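Local coordinates for designed helical repeat protein (Synthetic construct, PDB 5CWD) that has no known natural function, being a computationally designed repeat protein built of stacked antiparallel helices and stapled by four disulfides, at residues T3-A15 / C34-A48. Residues are numbered along the deposited sequence; the frame is centred on the assembly and turned at random.
Sequences TKEDARSTCEKAA and CLEVAKQAGMPTKEA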
# COMPACT_ATOMS: atom_id res chain seq x y z
N THR A 3 6.53 -14.64 -18.68
CA THR A 3 6.61 -13.21 -18.96
C THR A 3 6.38 -12.39 -17.69
O THR A 3 5.60 -12.77 -16.83
CB THR A 3 5.57 -12.79 -20.02
OG1 THR A 3 4.26 -12.88 -19.46
CG2 THR A 3 5.66 -13.68 -21.24
N LYS A 4 7.08 -11.26 -17.59
CA LYS A 4 7.00 -10.43 -16.40
C LYS A 4 5.63 -9.78 -16.24
O LYS A 4 5.13 -9.64 -15.12
CB LYS A 4 8.08 -9.34 -16.43
CG LYS A 4 9.49 -9.89 -16.28
CD LYS A 4 10.44 -8.86 -15.69
CE LYS A 4 11.80 -9.48 -15.37
NZ LYS A 4 12.67 -8.56 -14.59
N GLU A 5 5.03 -9.37 -17.35
CA GLU A 5 3.73 -8.73 -17.31
C GLU A 5 2.67 -9.68 -16.76
O GLU A 5 1.79 -9.28 -15.99
CB GLU A 5 3.33 -8.24 -18.71
CG GLU A 5 4.27 -7.18 -19.27
CD GLU A 5 4.34 -5.94 -18.39
OE1 GLU A 5 3.32 -5.60 -17.76
OE2 GLU A 5 5.42 -5.31 -18.33
N ASP A 6 2.78 -10.95 -17.13
CA ASP A 6 1.94 -11.99 -16.55
C ASP A 6 2.12 -12.04 -15.04
O ASP A 6 1.15 -12.12 -14.30
CB ASP A 6 2.26 -13.36 -17.15
CG ASP A 6 1.60 -13.59 -18.49
OD1 ASP A 6 0.38 -13.34 -18.61
OD2 ASP A 6 2.30 -14.01 -19.43
N ALA A 7 3.38 -11.98 -14.61
CA ALA A 7 3.69 -12.05 -13.18
C ALA A 7 3.10 -10.86 -12.43
O ALA A 7 2.45 -11.04 -11.40
CB ALA A 7 5.20 -12.13 -12.98
N ARG A 8 3.32 -9.66 -12.96
CA ARG A 8 2.75 -8.45 -12.36
C ARG A 8 1.23 -8.56 -12.29
O ARG A 8 0.62 -8.33 -11.23
CB ARG A 8 3.13 -7.21 -13.17
CG ARG A 8 4.50 -6.65 -12.86
CD ARG A 8 4.60 -5.20 -13.32
NE ARG A 8 5.95 -4.65 -13.14
CZ ARG A 8 6.89 -4.62 -14.08
NH1 ARG A 8 6.66 -5.11 -15.29
NH2 ARG A 8 8.08 -4.09 -13.80
N SER A 9 0.62 -8.91 -13.42
CA SER A 9 -0.82 -9.09 -13.48
C SER A 9 -1.30 -10.08 -12.42
O SER A 9 -2.24 -9.81 -11.68
CB SER A 9 -1.23 -9.57 -14.87
OG SER A 9 -2.64 -9.73 -14.95
N THR A 10 -0.61 -11.21 -12.35
CA THR A 10 -0.95 -12.26 -11.40
C THR A 10 -0.83 -11.76 -9.98
O THR A 10 -1.68 -12.05 -9.13
CB THR A 10 -0.05 -13.49 -11.57
OG1 THR A 10 -0.08 -13.93 -12.93
CG2 THR A 10 -0.52 -14.63 -10.67
N CYS A 11 0.23 -11.00 -9.70
CA CYS A 11 0.45 -10.47 -8.37
C CYS A 11 -0.62 -9.46 -7.98
O CYS A 11 -1.11 -9.47 -6.85
CB CYS A 11 1.84 -9.83 -8.28
SG CYS A 11 3.19 -11.03 -8.34
N GLU A 12 -0.99 -8.59 -8.92
CA GLU A 12 -2.04 -7.61 -8.64
C GLU A 12 -3.40 -8.29 -8.43
O GLU A 12 -4.11 -8.00 -7.46
CB GLU A 12 -2.14 -6.59 -9.78
CG GLU A 12 -3.29 -5.60 -9.60
CD GLU A 12 -2.92 -4.17 -9.94
OE1 GLU A 12 -1.77 -3.90 -10.33
OE2 GLU A 12 -3.80 -3.29 -9.80
N LYS A 13 -3.76 -9.17 -9.35
CA LYS A 13 -5.00 -9.93 -9.24
C LYS A 13 -5.03 -10.70 -7.93
O LYS A 13 -6.03 -10.69 -7.21
CB LYS A 13 -5.14 -10.88 -10.42
CG LYS A 13 -6.44 -11.67 -10.45
CD LYS A 13 -6.44 -12.66 -11.61
CE LYS A 13 -7.68 -13.53 -11.61
NZ LYS A 13 -7.65 -14.55 -12.69
N ALA A 14 -3.92 -11.35 -7.62
CA ALA A 14 -3.78 -12.10 -6.38
C ALA A 14 -3.94 -11.18 -5.18
O ALA A 14 -4.60 -11.53 -4.20
CB ALA A 14 -2.44 -12.81 -6.33
N ALA A 15 -3.33 -9.99 -5.26
CA ALA A 15 -3.45 -9.00 -4.19
C ALA A 15 -4.91 -8.62 -3.97
O ALA A 15 -5.39 -8.64 -2.84
CB ALA A 15 -2.63 -7.77 -4.52
N CYS A 34 1.66 -15.74 -6.46
CA CYS A 34 2.34 -14.58 -7.03
C CYS A 34 3.84 -14.84 -7.17
O CYS A 34 4.42 -14.61 -8.24
CB CYS A 34 2.09 -13.34 -6.17
SG CYS A 34 3.19 -11.96 -6.53
N LEU A 35 4.46 -15.31 -6.10
CA LEU A 35 5.88 -15.61 -6.12
C LEU A 35 6.21 -16.74 -7.09
O LEU A 35 7.21 -16.66 -7.81
CB LEU A 35 6.38 -15.97 -4.72
CG LEU A 35 6.28 -14.90 -3.63
CD1 LEU A 35 7.20 -15.26 -2.47
CD2 LEU A 35 6.60 -13.51 -4.15
N GLU A 36 5.40 -17.78 -7.10
CA GLU A 36 5.61 -18.89 -8.03
C GLU A 36 5.63 -18.40 -9.47
O GLU A 36 6.57 -18.67 -10.22
CB GLU A 36 4.54 -19.97 -7.85
CG GLU A 36 4.64 -21.10 -8.87
CD GLU A 36 3.65 -22.21 -8.62
OE1 GLU A 36 2.99 -22.21 -7.56
OE2 GLU A 36 3.53 -23.10 -9.49
N VAL A 37 4.58 -17.68 -9.87
CA VAL A 37 4.52 -17.15 -11.23
C VAL A 37 5.66 -16.16 -11.46
O VAL A 37 6.21 -16.11 -12.56
CB VAL A 37 3.16 -16.46 -11.51
CG1 VAL A 37 3.16 -15.77 -12.87
CG2 VAL A 37 2.04 -17.48 -11.43
N ALA A 38 6.00 -15.38 -10.44
CA ALA A 38 7.14 -14.48 -10.55
C ALA A 38 8.43 -15.26 -10.77
O ALA A 38 9.32 -14.79 -11.48
CB ALA A 38 7.24 -13.62 -9.31
N LYS A 39 8.52 -16.44 -10.16
CA LYS A 39 9.69 -17.29 -10.32
C LYS A 39 9.72 -17.90 -11.72
O LYS A 39 10.76 -17.94 -12.38
CB LYS A 39 9.71 -18.41 -9.27
CG LYS A 39 10.05 -17.94 -7.86
CD LYS A 39 9.60 -18.97 -6.82
CE LYS A 39 9.74 -18.44 -5.40
NZ LYS A 39 9.08 -19.33 -4.40
N GLN A 40 8.56 -18.37 -12.17
CA GLN A 40 8.42 -18.90 -13.52
C GLN A 40 8.73 -17.83 -14.55
O GLN A 40 9.46 -18.06 -15.51
CB GLN A 40 7.00 -19.44 -13.74
CG GLN A 40 6.66 -20.67 -12.92
CD GLN A 40 5.24 -21.15 -13.15
OE1 GLN A 40 4.48 -20.54 -13.91
NE2 GLN A 40 4.87 -22.26 -12.51
N ALA A 41 8.17 -16.64 -14.34
CA ALA A 41 8.39 -15.52 -15.25
C ALA A 41 9.82 -15.02 -15.18
O ALA A 41 10.24 -14.19 -15.98
CB ALA A 41 7.42 -14.39 -14.92
N GLY A 42 10.58 -15.53 -14.21
CA GLY A 42 11.96 -15.13 -14.03
C GLY A 42 12.06 -13.73 -13.47
O GLY A 42 13.04 -13.02 -13.69
N MET A 43 11.02 -13.31 -12.74
CA MET A 43 10.99 -12.00 -12.11
C MET A 43 11.54 -12.10 -10.69
O MET A 43 11.27 -13.07 -9.99
CB MET A 43 9.57 -11.44 -12.08
CG MET A 43 9.45 -10.10 -11.36
SD MET A 43 7.78 -9.45 -11.35
CE MET A 43 7.51 -9.16 -13.10
N PRO A 44 12.33 -11.09 -10.27
CA PRO A 44 12.81 -11.09 -8.88
C PRO A 44 11.66 -11.09 -7.87
O PRO A 44 10.68 -10.37 -8.06
CB PRO A 44 13.62 -9.79 -8.79
CG PRO A 44 14.02 -9.50 -10.19
CD PRO A 44 12.90 -9.97 -11.04
N THR A 45 11.78 -11.91 -6.83
CA THR A 45 10.73 -12.02 -5.82
C THR A 45 10.45 -10.68 -5.15
O THR A 45 9.30 -10.36 -4.85
CB THR A 45 11.11 -13.05 -4.74
OG1 THR A 45 12.41 -12.75 -4.23
CG2 THR A 45 11.09 -14.46 -5.32
N LYS A 46 11.50 -9.89 -4.94
CA LYS A 46 11.35 -8.57 -4.32
C LYS A 46 10.39 -7.70 -5.12
O LYS A 46 9.45 -7.13 -4.57
CB LYS A 46 12.71 -7.87 -4.21
CG LYS A 46 13.63 -8.46 -3.16
CD LYS A 46 14.72 -7.47 -2.76
CE LYS A 46 15.52 -7.96 -1.57
NZ LYS A 46 16.41 -6.89 -1.03
N GLU A 47 10.64 -7.59 -6.42
CA GLU A 47 9.84 -6.73 -7.28
C GLU A 47 8.41 -7.26 -7.36
O GLU A 47 7.45 -6.49 -7.39
CB GLU A 47 10.46 -6.64 -8.67
CG GLU A 47 10.08 -5.38 -9.44
CD GLU A 47 10.78 -5.29 -10.78
OE1 GLU A 47 10.79 -6.30 -11.52
OE2 GLU A 47 11.32 -4.20 -11.10
N ALA A 48 8.28 -8.58 -7.38
CA ALA A 48 6.97 -9.22 -7.36
C ALA A 48 6.20 -8.80 -6.12
O ALA A 48 5.08 -8.28 -6.21
CB ALA A 48 7.12 -10.72 -7.41
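M43, K4 and C11 bury the most surface in this contact, which packs the open end of the first antiparallel helical hairpin of the designed repeat array: helices 4-15 and 34-40 run at 176°, their axes 8.5 Å apart. After helix 34-40, G42 with its positive phi completes a Schellman motif, and the chain turns through M43 to P44, the N-cap of the next helix. M43 reaches back across the hairpin, CG anti to the backbone N (chi1 177°) and the chain bent only at chi3, which brings CE against K4 CB and, at 3.8 Å, A7 CB. The extended K4 side chain passes obliquely over that methyl and brings NZ near the P44 ring. T10 and V37 meet tip to tip across the hairpin, T10 CG2 lying 3.9 Å from V37 CG2; T10 OG1 donates a hydrogen bond to D6 O from above its plane, while T10 N reaches that oxygen from the opposite face. With an alanine in place of T10, V37 CG2 is likely to lose its methyl partner and D6 O one of its two donors. F52 of helix 45-63 packs on C34, and the C11 SG–C34 SG disulfide, 2.0 Å long with chi3 83°, has C11 SG 4.1 Å from A48 CB.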